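Long-range contacts in probable starch synthase 4, chloroplastic/amyloplastic (Arabidopsis thaliana, PDB 6GNE), which is a probable plastid starch synthase with the two-domain GT-B glycosyltransferase fold, and holds adenosine-5'-diphosphate and glycan ligands: residues A[319-324]-A[395-400]; A[414-419]-A[442-447]. All blocks are in the same frame, centred on the assembly; numbering follows the deposited sequence.

All four segments fall within the glycosyl transferases group 1 region of this GT-B protein, and the contacts come in series along the chain: contact 1 closes at G400 before contact 2 opens at I414. Their centres lie about 10 Å apart, and both are built on one parallel sheet. Contact 1 joins the loops that follow neighbouring strands 311-317 and 389-392, whereas contact 2 pairs strand 412-416 with edge strand 441-443. The guanidinium of R416 ties the two together, NH1 bonding to the carbonyl O of I395, while I395 CD1 rests near A446 CB. Contact 1 supplies residues of the ADP pocket and of the glycan pocket that holds AC1; contact 2 lies further from the chain's centre.

Contact 1 (A[319-324]-A[395-400]); sequences VPQKGV and IFEPCG. With AC1 (4,6-dideoxy-4-{[(1S,4R,5S,6S)-4,5,6-trihydroxy-3-(hydroxymethyl)cyclohex-2-en-1-yl]amino}-alpha-D-glucopyranose), chain C; ADP (adenosine-5'-diphosphate), chain F.
K322 NZ reaches both carboxylate oxygens of E397 while also gripping the diphosphate of ADP, so protein and nucleotide meet on one ammonium group. The salt bridge spans 2.8 Å from K322 NZ to E397 OE1, with OE2 also near, though both approaches are weak as hydrogen bonds; K322 NZ bonds to ADP O3B at 2.9 Å and, at a slightly longer distance, to ADP O3A. E397 OE1 also accepts a bond from O3B of AC1 at 2.7 Å, which puts the carboxylate between lysine and glycan ligand, while S394 OG holds OE2. Beside it lies Q321, its CG anti to the backbone N (chi1 173°) and the chain extended beyond. That CG sits over the centre of the F396 ring, 3.7 Å from the centroid, in a CH-pi contact, and the amide stacks on the ring with planes 24° apart. F396 also meets K244 in a cation-pi contact. Q321 NE2 then gives AC1 O2B an almost straight bond of 2.9 Å. The backbones join where I395 N donates to Q321 O at 2.7 Å. C399 N donates to AC1 O3B and G400 N to AC1 O4; D146, H175 and N262 also bond AC1. The two loops follow adjacent parallel strands 311-317 and 389-392 and lead into helices 324-336 and 402-408, G323 taking the N-cap position of the first.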
loop_
_atom_site.group_PDB
_atom_site.type_symbol
_atom_site.label_atom_id
_atom_site.label_comp_id
_atom_site.label_asym_id
_atom_site.label_seq_id
_atom_site.Cartn_x
_atom_site.Cartn_y
_atom_site.Cartn_z
ATOM N N VAL A 319 5.709 -5.131 11.825
ATOM C CA VAL A 319 7.067 -5.355 11.293
ATOM C C VAL A 319 7.936 -4.162 11.695
ATOM O O VAL A 319 7.415 -3.093 11.947
ATOM C CB VAL A 319 7.032 -5.533 9.737
ATOM C CG1 VAL A 319 6.164 -6.732 9.360
ATOM C CG2 VAL A 319 6.491 -4.286 9.010
ATOM N N PRO A 320 9.267 -4.325 11.742
ATOM C CA PRO A 320 10.125 -3.204 12.192
ATOM C C PRO A 320 9.835 -1.853 11.583
ATOM O O PRO A 320 9.946 -0.854 12.274
ATOM C CB PRO A 320 11.515 -3.658 11.805
ATOM C CG PRO A 320 11.455 -5.164 11.871
ATOM C CD PRO A 320 10.031 -5.584 11.627
ATOM N N GLN A 321 9.444 -1.815 10.306
ATOM C CA GLN A 321 9.173 -0.555 9.627
ATOM C C GLN A 321 8.194 0.334 10.420
ATOM O O GLN A 321 8.351 1.586 10.464
ATOM C CB GLN A 321 8.623 -0.824 8.236
ATOM C CG GLN A 321 8.137 0.407 7.468
ATOM C CD GLN A 321 7.353 0.070 6.226
ATOM O OE1 GLN A 321 7.551 -0.994 5.644
ATOM N NE2 GLN A 321 6.442 0.978 5.814
ATOM N N LYS A 322 7.211 -0.310 11.039
ATOM C CA LYS A 322 6.104 0.378 11.685
ATOM C C LYS A 322 6.401 0.870 13.121
ATOM O O LYS A 322 5.524 1.438 13.773
ATOM C CB LYS A 322 4.889 -0.554 11.691
ATOM C CG LYS A 322 4.478 -1.002 10.304
ATOM C CD LYS A 322 3.964 0.160 9.442
ATOM C CE LYS A 322 3.350 -0.344 8.160
ATOM N NZ LYS A 322 3.137 0.727 7.165
ATOM N N GLY A 323 7.633 0.665 13.589
ATOM C CA GLY A 323 8.050 1.114 14.902
ATOM C C GLY A 323 7.353 0.298 15.996
ATOM O O GLY A 323 6.650 0.848 16.834
ATOM N N VAL A 324 7.527 -1.014 15.957
ATOM C CA VAL A 324 6.807 -1.892 16.875
ATOM C C VAL A 324 7.146 -1.700 18.355
ATOM O O VAL A 324 6.278 -1.951 19.205
ATOM C CB VAL A 324 6.972 -3.391 16.542
ATOM C CG1 VAL A 324 6.035 -3.732 15.375
ATOM C CG2 VAL A 324 8.432 -3.783 16.320
ATOM N N ILE A 395 9.312 3.776 11.727
ATOM C CA ILE A 395 10.753 4.015 11.563
ATOM C C ILE A 395 10.987 4.652 10.190
ATOM O O ILE A 395 11.737 5.602 10.062
ATOM C CB ILE A 395 11.575 2.710 11.740
ATOM C CG1 ILE A 395 11.322 2.082 13.136
ATOM C CG2 ILE A 395 13.070 2.953 11.536
ATOM C CD1 ILE A 395 11.498 3.027 14.310
ATOM N N PHE A 396 10.314 4.128 9.168
ATOM C CA PHE A 396 10.223 4.771 7.836
ATOM C C PHE A 396 8.875 4.420 7.187
ATOM O O PHE A 396 8.261 3.443 7.533
ATOM C CB PHE A 396 11.416 4.373 6.920
ATOM C CG PHE A 396 11.341 2.952 6.400
ATOM C CD1 PHE A 396 11.830 1.884 7.160
ATOM C CD2 PHE A 396 10.765 2.679 5.147
ATOM C CE1 PHE A 396 11.760 0.578 6.700
ATOM C CE2 PHE A 396 10.697 1.376 4.672
ATOM C CZ PHE A 396 11.199 0.326 5.455
ATOM N N GLU A 397 8.426 5.227 6.250
ATOM C CA GLU A 397 7.108 5.050 5.705
ATOM C C GLU A 397 7.034 5.704 4.300
ATOM O O GLU A 397 6.860 6.924 4.180
ATOM C CB GLU A 397 6.064 5.634 6.660
ATOM C CG GLU A 397 4.644 5.177 6.395
ATOM C CD GLU A 397 4.421 3.706 6.683
ATOM O OE1 GLU A 397 4.136 2.972 5.747
ATOM O OE2 GLU A 397 4.524 3.259 7.839
ATOM N N PRO A 398 7.173 4.883 3.235
ATOM C CA PRO A 398 7.097 5.347 1.864
ATOM C C PRO A 398 5.921 6.263 1.601
ATOM O O PRO A 398 6.082 7.315 0.995
ATOM C CB PRO A 398 6.958 4.045 1.080
ATOM C CG PRO A 398 7.731 3.040 1.879
ATOM C CD PRO A 398 7.505 3.443 3.310
ATOM N N CYS A 399 4.744 5.846 2.068
ATOM C CA CYS A 399 3.590 6.723 2.091
ATOM C C CYS A 399 2.763 6.545 3.365
ATOM O O CYS A 399 2.668 7.452 4.190
ATOM C CB CYS A 399 2.718 6.539 0.880
ATOM S SG CYS A 399 1.313 7.693 0.851
ATOM N N GLY A 400 2.155 5.384 3.506
ATOM C CA GLY A 400 1.176 5.152 4.543
ATOM C C GLY A 400 -0.188 5.673 4.114
ATOM O O GLY A 400 -0.332 6.806 3.640
HETATM C C1 AC1 C . 4.519 -5.488 -0.216
HETATM O O2 AC1 C . 6.012 -4.570 -1.892
HETATM C C2 AC1 C . 4.893 -4.257 -1.047
HETATM C C4A AC1 C . 2.919 2.497 1.134
HETATM C C3 AC1 C . 5.150 -3.031 -0.156
HETATM O O3 AC1 C . 5.427 -1.929 -1.024
HETATM C C4 AC1 C . 3.935 -2.775 0.742
HETATM N N4A AC1 C . 4.035 -1.573 1.589
HETATM C C5 AC1 C . 3.742 -4.052 1.563
HETATM O O5 AC1 C . 3.465 -5.147 0.686
HETATM C C6 AC1 C . 2.562 -3.987 2.517
HETATM C C1B AC1 C . 4.156 -0.202 1.076
HETATM C C2B AC1 C . 4.550 0.845 2.148
HETATM O O2B AC1 C . 4.960 0.259 3.399
HETATM C C3B AC1 C . 3.491 1.909 2.415
HETATM O O3B AC1 C . 4.153 2.988 3.068
HETATM O O4 AC1 C . 1.871 3.410 1.467
HETATM C C5B AC1 C . 2.443 1.426 0.198
HETATM C C7B AC1 C . 2.967 0.195 0.222
HETATM C C6B AC1 C . 1.395 1.752 -0.840
HETATM O O6B AC1 C . 1.883 2.737 -1.760
HETATM P PB ADP F . 1.618 -1.007 4.406
HETATM O O1B ADP F . 1.483 -0.942 2.914
HETATM O O2B ADP F . 0.904 -2.132 5.097
HETATM O O3B ADP F . 3.070 -0.940 4.820
HETATM P PA ADP F . -0.198 1.231 4.274
HETATM O O1A ADP F . -0.613 2.244 5.301
HETATM O O2A ADP F . 0.286 1.810 2.969
HETATM O O3A ADP F . 0.919 0.319 4.990
HETATM O "O5'" ADP F . -1.396 0.219 3.931
HETATM C "C5'" ADP F . -2.044 -0.564 4.935
HETATM C "C4'" ADP F . -3.452 -1.049 4.547
HETATM O "O4'" ADP F . -3.688 -2.352 5.102
HETATM C "C3'" ADP F . -4.563 -0.196 5.124
HETATM O "O3'" ADP F . -5.706 -0.321 4.296
HETATM C "C2'" ADP F . -4.855 -0.843 6.453
HETATM O "O2'" ADP F . -6.161 -0.568 6.926
HETATM C "C1'" ADP F . -4.707 -2.293 6.099
HETATM N N9 ADP F . -4.292 -3.148 7.233
HETATM C C8 ADP F . -3.062 -3.274 7.746
HETATM N N7 ADP F . -3.057 -4.187 8.744
HETATM C C5 ADP F . -4.305 -4.664 8.878
HETATM C C6 ADP F . -5.007 -5.653 9.754
HETATM N N6 ADP F . -4.323 -6.317 10.720
HETATM N N1 ADP F . -6.340 -5.842 9.542
HETATM C C2 ADP F . -7.007 -5.148 8.584
HETATM N N3 ADP F . -6.426 -4.245 7.777
HETATM C C4 ADP F . -5.111 -3.967 7.878
#

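Contact 2 (A[414-419]-A[442-447]); sequences IARKTG and TFQTAD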
loop_
_atom_site.group_PDB
_atom_site.type_symbol
_atom_site.label_atom_id
_atom_site.label_comp_id
_atom_site.label_asym_id
_atom_site.label_seq_id
_atom_site.Cartn_x
_atom_site.Cartn_y
_atom_site.Cartn_z
ATOM N N ILE A 414 -1.304 10.529 15.211
ATOM C CA ILE A 414 -0.067 10.794 15.895
ATOM C C ILE A 414 0.993 10.009 15.122
ATOM O O ILE A 414 0.972 8.777 15.108
ATOM C CB ILE A 414 -0.098 10.313 17.371
ATOM C CG1 ILE A 414 -1.318 10.910 18.111
ATOM C CG2 ILE A 414 1.251 10.583 18.060
ATOM C CD1 ILE A 414 -1.473 10.414 19.520
ATOM N N ALA A 415 1.933 10.737 14.518
ATOM C CA ALA A 415 2.798 10.189 13.503
ATOM C C ALA A 415 4.226 10.654 13.661
ATOM O O ALA A 415 4.477 11.799 14.038
ATOM C CB ALA A 415 2.286 10.604 12.131
ATOM N N ARG A 416 5.166 9.786 13.300
ATOM C CA ARG A 416 6.550 10.202 13.212
ATOM C C ARG A 416 6.812 10.933 11.888
ATOM O O ARG A 416 6.246 10.566 10.877
ATOM C CB ARG A 416 7.500 9.028 13.403
ATOM C CG ARG A 416 8.873 9.486 13.928
ATOM C CD ARG A 416 9.834 8.339 14.157
ATOM N NE ARG A 416 10.477 7.966 12.908
ATOM C CZ ARG A 416 11.559 8.533 12.404
ATOM N NH1 ARG A 416 12.034 8.078 11.263
ATOM N NH2 ARG A 416 12.168 9.526 13.017
ATOM N N LYS A 417 7.618 11.994 11.924
ATOM C CA LYS A 417 7.911 12.803 10.740
ATOM C C LYS A 417 8.903 12.090 9.837
ATOM O O LYS A 417 10.118 12.237 9.981
ATOM C CB LYS A 417 8.485 14.163 11.111
ATOM C CG LYS A 417 7.432 15.164 11.463
ATOM C CD LYS A 417 7.999 16.326 12.279
ATOM C CE LYS A 417 8.363 17.538 11.433
ATOM N NZ LYS A 417 8.729 18.655 12.369
ATOM N N THR A 418 8.374 11.282 8.938
ATOM C CA THR A 418 9.210 10.497 8.092
ATOM C C THR A 418 8.416 10.100 6.869
ATOM O O THR A 418 7.226 9.818 6.954
ATOM C CB THR A 418 9.784 9.274 8.835
ATOM O OG1 THR A 418 10.769 8.662 8.011
ATOM C CG2 THR A 418 8.705 8.252 9.150
ATOM N N GLY A 419 9.087 10.126 5.724
ATOM C CA GLY A 419 8.467 9.736 4.437
ATOM C C GLY A 419 7.120 10.373 4.192
ATOM O O GLY A 419 6.954 11.549 4.381
ATOM N N THR A 442 2.734 15.297 15.638
ATOM C CA THR A 442 3.935 14.631 15.137
ATOM C C THR A 442 5.076 14.653 16.121
ATOM O O THR A 442 5.069 15.381 17.073
ATOM C CB THR A 442 4.402 15.229 13.772
ATOM O OG1 THR A 442 4.898 16.571 13.912
ATOM C CG2 THR A 442 3.286 15.210 12.724
ATOM N N PHE A 443 6.066 13.816 15.882
ATOM C CA PHE A 443 7.345 13.869 16.617
ATOM C C PHE A 443 8.492 13.456 15.700
ATOM O O PHE A 443 8.281 12.735 14.716
ATOM C CB PHE A 443 7.286 12.991 17.881
ATOM C CG PHE A 443 7.082 11.535 17.621
ATOM C CD1 PHE A 443 5.825 11.016 17.360
ATOM C CD2 PHE A 443 8.159 10.666 17.662
ATOM C CE1 PHE A 443 5.650 9.668 17.147
ATOM C CE2 PHE A 443 8.005 9.293 17.428
ATOM C CZ PHE A 443 6.749 8.795 17.163
ATOM N N GLN A 444 9.695 13.903 16.034
ATOM C CA GLN A 444 10.855 13.669 15.213
ATOM C C GLN A 444 11.547 12.334 15.554
ATOM O O GLN A 444 11.567 11.414 14.752
ATOM C CB GLN A 444 11.809 14.859 15.311
ATOM C CG GLN A 444 12.879 14.907 14.213
ATOM C CD GLN A 444 12.285 14.990 12.769
ATOM O OE1 GLN A 444 11.915 16.100 12.294
ATOM N NE2 GLN A 444 12.169 13.807 12.075
ATOM N N THR A 445 12.081 12.229 16.751
ATOM C CA THR A 445 12.974 11.139 17.110
ATOM C C THR A 445 12.212 9.863 17.415
ATOM O O THR A 445 11.206 9.916 18.110
ATOM C CB THR A 445 13.775 11.489 18.376
ATOM O OG1 THR A 445 14.058 12.894 18.389
ATOM C CG2 THR A 445 15.085 10.670 18.432
ATOM N N ALA A 446 12.741 8.725 16.964
ATOM C CA ALA A 446 12.100 7.434 17.133
ATOM C C ALA A 446 12.385 6.808 18.496
ATOM O O ALA A 446 12.928 5.728 18.576
ATOM C CB ALA A 446 12.567 6.517 16.028
ATOM N N ASP A 447 12.019 7.498 19.571
ATOM C CA ASP A 447 12.193 6.995 20.940
ATOM C C ASP A 447 10.969 7.341 21.829
ATOM O O ASP A 447 10.059 8.091 21.399
ATOM C CB ASP A 447 13.524 7.474 21.540
ATOM C CG ASP A 447 13.629 9.001 21.677
ATOM O OD1 ASP A 447 12.630 9.734 21.554
ATOM O OD2 ASP A 447 14.758 9.489 21.925
#
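Strands 412-416 and 441-443 run parallel, A415 facing T442 and R416 facing F443, with F443 N donating to A415 O at 3.2 Å and K417 N to F443 O at 3.0 Å. T442 CA adds a CA-H...O contact to A415 O, which thus receives two neighbours from the edge strand. On the face that carries R416 and F443, the arginine CG lies over the phenyl ring, 4.0 Å from its centroid and 28° off the normal, a CH-pi contact, with CB above the same ring toward its rim. CG stands anti to the backbone N (chi1 -155°), which lays it against F443; further out, a bend at chi3 turns the chain at NE. R416 NH2 bonds to Q444 O at 2.6 Å, close to the line of the carbonyl bond, and that oxygen lies near the edge of the guanidinium, 16° out of its plane. A446 CB lies over one face of the guanidinium, 4.0 Å from R416 NE. Because NE bonds in turn to S394 O, the guanidinium is tied to backbone carbonyls on separate loops, which should fix its rotation. Past the strand, K417 is the centre of an inverse gamma turn, and its aliphatic chain crosses T442 at about a right angle, K417 CD lying 3.5 Å from T442 OG1. Q444 NE2 makes a weak bond to K417 O. The pair closes a beta-alpha-beta unit through helix 419-424, with 441-443 the outermost strand of the sheet; helix 448-464 packs against I414 and F443, F451 setting its ring nearly perpendicular to that of F443 while A454 touches both, and V425 meets A415 and T442.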